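Local atomic coordinates of 70 kDa protein (Xanthomonas sp., PDB entry 4B2N), a protein that cleaves rubber oxidatively as a processive diheme c oxygenase and is probably related to cytochrome c peroxidases. Residues L524-L536 / N638-R652. Numbering follows the deposited sequence.
With HEC (heme c), chain D.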
loop_
_atom_site.group_PDB
_atom_site.type_symbol
_atom_site.label_atom_id
_atom_site.label_comp_id
_atom_site.label_asym_id
_atom_site.label_seq_id
_atom_site.Cartn_x
_atom_site.Cartn_y
_atom_site.Cartn_z
ATOM N N LEU A 524 3.875 18.486 -3.938
ATOM C CA LEU A 524 4.253 18.756 -2.572
ATOM C C LEU A 524 3.907 20.166 -2.155
ATOM O O LEU A 524 3.461 20.426 -0.976
ATOM C CB LEU A 524 5.752 18.495 -2.397
ATOM C CG LEU A 524 5.923 17.674 -1.133
ATOM C CD1 LEU A 524 6.919 16.570 -1.368
ATOM C CD2 LEU A 524 6.306 18.605 0.028
ATOM N N TRP A 525 4.110 21.100 -3.089
ATOM C CA TRP A 525 3.578 22.469 -2.917
ATOM C C TRP A 525 2.155 22.461 -2.332
ATOM O O TRP A 525 1.852 23.172 -1.385
ATOM C CB TRP A 525 3.633 23.188 -4.260
ATOM C CG TRP A 525 3.183 24.608 -4.145
ATOM C CD1 TRP A 525 1.945 25.135 -4.501
ATOM C CD2 TRP A 525 3.951 25.727 -3.606
ATOM N NE1 TRP A 525 1.911 26.492 -4.215
ATOM C CE2 TRP A 525 3.088 26.896 -3.677
ATOM C CE3 TRP A 525 5.221 25.864 -3.073
ATOM C CZ2 TRP A 525 3.505 28.155 -3.242
ATOM C CZ3 TRP A 525 5.642 27.143 -2.644
ATOM C CH2 TRP A 525 4.801 28.257 -2.719
ATOM N N GLY A 526 1.277 21.617 -2.873
ATOM C CA GLY A 526 -0.114 21.543 -2.459
ATOM C C GLY A 526 -0.305 21.045 -1.036
ATOM O O GLY A 526 -1.150 21.536 -0.299
ATOM N N VAL A 527 0.481 20.068 -0.639
ATOM C CA VAL A 527 0.524 19.637 0.746
ATOM C C VAL A 527 0.885 20.854 1.593
ATOM O O VAL A 527 0.311 21.050 2.662
ATOM C CB VAL A 527 1.559 18.517 0.899
ATOM C CG1 VAL A 527 1.729 18.140 2.366
ATOM C CG2 VAL A 527 1.130 17.305 0.041
ATOM N N LEU A 528 1.838 21.631 1.097
ATOM C CA LEU A 528 2.390 22.762 1.860
ATOM C C LEU A 528 1.519 24.002 1.805
ATOM O O LEU A 528 1.650 24.916 2.629
ATOM C CB LEU A 528 3.831 23.047 1.404
ATOM C CG LEU A 528 4.807 21.939 1.864
ATOM C CD1 LEU A 528 6.201 22.334 1.468
ATOM C CD2 LEU A 528 4.784 21.650 3.354
ATOM N N LYS A 529 0.628 24.050 0.820
ATOM C CA LYS A 529 -0.229 25.208 0.636
ATOM C C LYS A 529 -1.619 24.810 0.266
ATOM O O LYS A 529 -1.906 24.642 -0.950
ATOM C CB LYS A 529 0.388 26.074 -0.419
ATOM C CG LYS A 529 -0.258 27.416 -0.476
ATOM C CD LYS A 529 0.877 28.362 -0.729
ATOM C CE LYS A 529 0.577 29.223 -1.875
ATOM N NZ LYS A 529 0.013 30.493 -1.331
ATOM N N PRO A 530 -2.474 24.547 1.289
ATOM C CA PRO A 530 -3.793 23.944 1.049
ATOM C C PRO A 530 -4.570 24.666 -0.015
ATOM O O PRO A 530 -5.239 24.031 -0.801
ATOM C CB PRO A 530 -4.471 24.048 2.396
ATOM C CG PRO A 530 -3.346 23.850 3.336
ATOM C CD PRO A 530 -2.209 24.639 2.736
ATOM N N SER A 531 -4.420 25.992 -0.079
ATOM C CA SER A 531 -5.205 26.808 -1.003
ATOM C C SER A 531 -4.924 26.518 -2.482
ATOM O O SER A 531 -5.782 26.751 -3.318
ATOM C CB SER A 531 -5.019 28.280 -0.666
ATOM O OG SER A 531 -3.686 28.643 -0.999
ATOM N N ASP A 532 -3.739 25.968 -2.782
ATOM C CA ASP A 532 -3.331 25.575 -4.136
ATOM C C ASP A 532 -3.610 24.147 -4.529
ATOM O O ASP A 532 -3.124 23.700 -5.570
ATOM C CB ASP A 532 -1.858 25.849 -4.338
ATOM C CG ASP A 532 -1.579 27.369 -4.394
ATOM O OD1 ASP A 532 -2.570 28.111 -4.251
ATOM O OD2 ASP A 532 -0.433 27.810 -4.572
ATOM N N ARG A 533 -4.401 23.420 -3.750
ATOM C CA ARG A 533 -4.685 22.030 -4.164
ATOM C C ARG A 533 -5.879 22.037 -5.129
ATOM O O ARG A 533 -6.919 22.538 -4.800
ATOM C CB ARG A 533 -5.049 21.192 -2.931
ATOM C CG ARG A 533 -4.051 21.281 -1.789
ATOM C CD ARG A 533 -4.397 20.269 -0.692
ATOM N NE ARG A 533 -3.439 20.349 0.430
ATOM C CZ ARG A 533 -3.744 20.087 1.693
ATOM N NH1 ARG A 533 -4.978 19.683 2.016
ATOM N NH2 ARG A 533 -2.835 20.285 2.634
ATOM N N PRO A 534 -5.772 21.432 -6.308
ATOM C CA PRO A 534 -6.937 21.443 -7.181
ATOM C C PRO A 534 -7.895 20.344 -6.816
ATOM O O PRO A 534 -7.460 19.218 -6.526
ATOM C CB PRO A 534 -6.328 21.152 -8.550
ATOM C CG PRO A 534 -5.186 20.183 -8.194
ATOM C CD PRO A 534 -4.610 20.739 -6.903
ATOM N N LYS A 535 -9.180 20.609 -6.892
ATOM C CA LYS A 535 -10.158 19.562 -6.517
ATOM C C LYS A 535 -10.228 18.462 -7.541
ATOM O O LYS A 535 -10.492 17.316 -7.218
ATOM C CB LYS A 535 -11.553 20.136 -6.417
ATOM C CG LYS A 535 -11.671 21.067 -5.204
ATOM C CD LYS A 535 -11.891 20.167 -4.025
ATOM C CE LYS A 535 -12.320 20.960 -2.811
ATOM N NZ LYS A 535 -11.729 20.173 -1.709
ATOM N N LEU A 536 -10.116 18.838 -8.792
ATOM C CA LEU A 536 -10.031 17.825 -9.866
ATOM C C LEU A 536 -8.817 18.127 -10.692
ATOM O O LEU A 536 -8.458 19.295 -10.944
ATOM C CB LEU A 536 -11.261 17.787 -10.712
ATOM C CG LEU A 536 -12.584 17.473 -9.982
ATOM C CD1 LEU A 536 -13.000 18.755 -9.301
ATOM C CD2 LEU A 536 -13.639 17.087 -10.984
ATOM N N ASN A 638 -9.531 16.139 -0.661
ATOM C CA ASN A 638 -8.147 16.529 -0.751
ATOM C C ASN A 638 -7.829 17.486 0.391
ATOM O O ASN A 638 -6.807 18.143 0.347
ATOM C CB ASN A 638 -7.835 17.187 -2.114
ATOM C CG ASN A 638 -8.569 18.504 -2.298
ATOM O OD1 ASN A 638 -9.568 18.729 -1.631
ATOM N ND2 ASN A 638 -8.076 19.370 -3.170
ATOM N N GLY A 639 -8.700 17.540 1.396
ATOM C CA GLY A 639 -8.578 18.564 2.492
ATOM C C GLY A 639 -7.697 18.025 3.573
ATOM O O GLY A 639 -7.304 16.852 3.538
ATOM N N GLY A 640 -7.383 18.845 4.577
ATOM C CA GLY A 640 -6.571 18.321 5.680
ATOM C C GLY A 640 -5.088 18.662 5.627
ATOM O O GLY A 640 -4.601 19.327 4.696
ATOM N N HIS A 641 -4.352 18.255 6.665
ATOM C CA HIS A 641 -2.968 18.623 6.775
ATOM C C HIS A 641 -2.862 20.135 6.498
ATOM O O HIS A 641 -1.940 20.602 5.835
ATOM C CB HIS A 641 -2.179 17.796 5.744
ATOM C CG HIS A 641 -0.703 17.755 5.994
ATOM N ND1 HIS A 641 0.125 18.766 5.664
ATOM C CD2 HIS A 641 0.092 16.752 6.521
ATOM C CE1 HIS A 641 1.392 18.393 5.948
ATOM N NE2 HIS A 641 1.353 17.171 6.474
ATOM N N ASP A 642 -3.807 20.876 7.031
ATOM C CA ASP A 642 -3.979 22.303 6.748
ATOM C C ASP A 642 -3.136 23.208 7.584
ATOM O O ASP A 642 -3.070 24.427 7.283
ATOM C CB ASP A 642 -5.434 22.704 7.007
ATOM C CG ASP A 642 -6.357 22.103 6.040
ATOM O OD1 ASP A 642 -6.238 22.448 4.850
ATOM O OD2 ASP A 642 -7.227 21.291 6.443
ATOM N N PHE A 643 -2.515 22.659 8.627
ATOM C CA PHE A 643 -1.586 23.445 9.468
ATOM C C PHE A 643 -0.400 23.990 8.679
ATOM O O PHE A 643 0.273 24.874 9.129
ATOM C CB PHE A 643 -1.079 22.626 10.628
ATOM C CG PHE A 643 -0.877 21.154 10.284
ATOM C CD1 PHE A 643 0.235 20.738 9.529
ATOM C CD2 PHE A 643 -1.796 20.232 10.724
ATOM C CE1 PHE A 643 0.395 19.366 9.187
ATOM C CE2 PHE A 643 -1.688 18.840 10.339
ATOM C CZ PHE A 643 -0.575 18.434 9.632
ATOM N N THR A 644 -0.129 23.457 7.496
ATOM C CA THR A 644 0.878 24.071 6.631
ATOM C C THR A 644 0.528 25.482 6.059
ATOM O O THR A 644 1.384 26.184 5.516
ATOM C CB THR A 644 1.213 23.134 5.507
ATOM O OG1 THR A 644 0.015 22.832 4.783
ATOM C CG2 THR A 644 1.744 21.837 6.074
ATOM N N GLN A 645 -0.728 25.858 6.148
ATOM C CA GLN A 645 -1.178 27.201 5.673
ATOM C C GLN A 645 -0.479 28.366 6.365
ATOM O O GLN A 645 -0.455 29.446 5.811
ATOM C CB GLN A 645 -2.666 27.360 5.904
ATOM C CG GLN A 645 -2.988 27.612 7.361
ATOM C CD GLN A 645 -4.401 27.209 7.711
ATOM O OE1 GLN A 645 -5.259 27.051 6.833
ATOM N NE2 GLN A 645 -4.655 27.000 9.006
ATOM N N SER A 646 0.054 28.124 7.558
ATOM C CA SER A 646 0.726 29.156 8.368
ATOM C C SER A 646 2.129 29.448 7.801
ATOM O O SER A 646 2.742 30.462 8.172
ATOM C CB SER A 646 0.837 28.680 9.827
ATOM O OG SER A 646 1.846 27.646 10.003
ATOM N N LEU A 647 2.639 28.572 6.916
ATOM C CA LEU A 647 3.957 28.764 6.296
ATOM C C LEU A 647 3.970 29.976 5.374
ATOM O O LEU A 647 2.928 30.416 4.907
ATOM C CB LEU A 647 4.379 27.539 5.469
ATOM C CG LEU A 647 4.575 26.342 6.357
ATOM C CD1 LEU A 647 4.572 25.117 5.450
ATOM C CD2 LEU A 647 5.930 26.458 7.058
ATOM N N THR A 648 5.164 30.507 5.120
ATOM C CA THR A 648 5.315 31.514 4.079
ATOM C C THR A 648 5.701 30.810 2.814
ATOM O O THR A 648 6.229 29.684 2.868
ATOM C CB THR A 648 6.374 32.599 4.401
ATOM O OG1 THR A 648 7.713 32.021 4.425
ATOM C CG2 THR A 648 5.972 33.468 5.718
ATOM N N ASP A 649 5.433 31.444 1.670
ATOM C CA ASP A 649 5.876 30.853 0.417
ATOM C C ASP A 649 7.398 30.638 0.414
ATOM O O ASP A 649 7.879 29.663 -0.178
ATOM C CB ASP A 649 5.472 31.715 -0.776
ATOM C CG ASP A 649 4.023 31.531 -1.191
ATOM O OD1 ASP A 649 3.222 30.760 -0.604
ATOM O OD2 ASP A 649 3.656 32.240 -2.128
ATOM N N SER A 650 8.168 31.549 1.029
ATOM C CA SER A 650 9.609 31.325 1.134
ATOM C C SER A 650 9.962 30.075 1.944
ATOM O O SER A 650 10.889 29.320 1.560
ATOM C CB SER A 650 10.360 32.509 1.740
ATOM O OG SER A 650 10.223 33.549 0.807
ATOM N N GLU A 651 9.265 29.889 3.058
ATOM C CA GLU A 651 9.414 28.653 3.844
ATOM C C GLU A 651 9.076 27.448 3.011
ATOM O O GLU A 651 9.816 26.463 3.031
ATOM C CB GLU A 651 8.589 28.694 5.096
ATOM C CG GLU A 651 9.227 29.568 6.163
ATOM C CD GLU A 651 8.245 29.871 7.271
ATOM O OE1 GLU A 651 7.028 30.043 7.007
ATOM O OE2 GLU A 651 8.718 29.935 8.414
ATOM N N ARG A 652 8.003 27.532 2.233
ATOM C CA ARG A 652 7.600 26.373 1.356
ATOM C C ARG A 652 8.644 25.972 0.323
ATOM O O ARG A 652 8.959 24.773 0.190
ATOM C CB ARG A 652 6.253 26.653 0.677
ATOM C CG ARG A 652 5.102 26.874 1.644
ATOM C CD ARG A 652 3.855 27.368 0.953
ATOM N NE ARG A 652 2.764 27.312 1.930
ATOM C CZ ARG A 652 2.073 28.361 2.335
ATOM N NH1 ARG A 652 2.404 29.550 1.854
ATOM N NH2 ARG A 652 1.127 28.244 3.274
HETATM FE FE HEC D . 2.803 15.953 7.049
HETATM C CHA HEC D . 1.270 13.629 5.003
HETATM C CHB HEC D . 5.147 16.779 4.492
HETATM C CHC HEC D . 4.008 18.596 8.850
HETATM C CHD HEC D . 1.382 14.508 9.796
HETATM N NA HEC D . 3.200 15.248 5.195
HETATM C C1A HEC D . 2.362 14.390 4.441
HETATM C C2A HEC D . 2.830 14.256 3.064
HETATM C C3A HEC D . 3.976 15.173 2.922
HETATM C C4A HEC D . 4.120 15.809 4.215
HETATM C CMA HEC D . 4.807 15.360 1.672
HETATM C CAA HEC D . 2.336 13.281 1.998
HETATM C CBA HEC D . 3.125 11.976 2.383
HETATM C CGA HEC D . 2.603 10.772 1.583
HETATM O O1A HEC D . 1.574 10.959 0.883
HETATM O O2A HEC D . 3.177 9.623 1.553
HETATM N NB HEC D . 4.328 17.437 6.681
HETATM C C1B HEC D . 5.166 17.642 5.665
HETATM C C2B HEC D . 6.085 18.777 5.799
HETATM C C3B HEC D . 5.712 19.331 7.114
HETATM C C4B HEC D . 4.649 18.441 7.550
HETATM C CMB HEC D . 7.136 19.214 4.805
HETATM C CAB HEC D . 6.261 20.553 7.819
HETATM C CBB HEC D . 5.961 21.759 7.179
HETATM N NC HEC D . 2.839 16.384 8.942
HETATM C C1C HEC D . 3.235 17.610 9.548
HETATM C C2C HEC D . 2.843 17.765 10.944
HETATM C C3C HEC D . 2.088 16.568 11.218
HETATM C C4C HEC D . 2.024 15.791 9.948
HETATM C CMC HEC D . 3.155 18.915 11.889
HETATM C CAC HEC D . 1.448 16.260 12.539
HETATM C CBC HEC D . 0.618 17.082 13.208
HETATM N ND HEC D . 1.659 14.363 7.349
HETATM C C1D HEC D . 1.096 13.932 8.472
HETATM C C2D HEC D . 0.196 12.789 8.397
HETATM C C3D HEC D . 0.142 12.528 6.978
HETATM C C4D HEC D . 1.036 13.548 6.437
HETATM C CMD HEC D . -0.526 12.076 9.512
HETATM C CAD HEC D . -0.642 11.441 6.278
HETATM C CBD HEC D . -1.932 12.130 5.807
HETATM C CGD HEC D . -2.838 11.199 5.037
HETATM O O1D HEC D . -4.023 11.033 5.352
HETATM O O2D HEC D . -2.304 10.607 4.122
HETATM O O HOH W 1 -9.197 22.174 -3.125
HETATM O O HOH W 2 -5.614 18.268 -4.814
#
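R533 reaches from the turn after helix 524-528 into the loop that carries H641, an axial ligand of the second heme c, joining two parts of a cytochrome c-like heme pocket. Its side chain, extended from CG to NE, lays the guanidinium edge against the carbonyls of N638 and G640: NH1 lies 2.7 Å from G640 O and 2.9 Å from N638 O, and NH2 also grips G640 O, nearly along the C=O axis. NE and NH2 turn back to G526 O and V527 O of the helix, and bonds on both sides hold the guanidinium flat. H641 NE2 binds the heme iron at 2.0 Å, with H394 as the other protein ligand, and V527 CG1 comes within 3.6 Å of H641 CE1. L528 CD2 touches both the heme methyl CMB and L647 CD1 on this buried, tightly packed side.

Farther from the heme, R652 from the first turn of helix 649-660 donates NE to L528 O (2.7 Å, 161° at the hydrogen), approaching from above the carbonyl plane. K529 CD sits over one face of the R652 guanidinium, while R652 CD makes a CH-pi contact over the W525 six-membered ring. D649 OD1 forms salt bridges to both K529 NZ and R652 NH1, each weak as a hydrogen bond.

Toward the partly exposed K535 the contact is bridged partly by water. One water links R533 O to N638 ND2, and another links that same amide nitrogen to P534 O. K535, bent at chi2 (-81°), swings back across N638, bringing NZ within 2.6 Å of OD1 of N638.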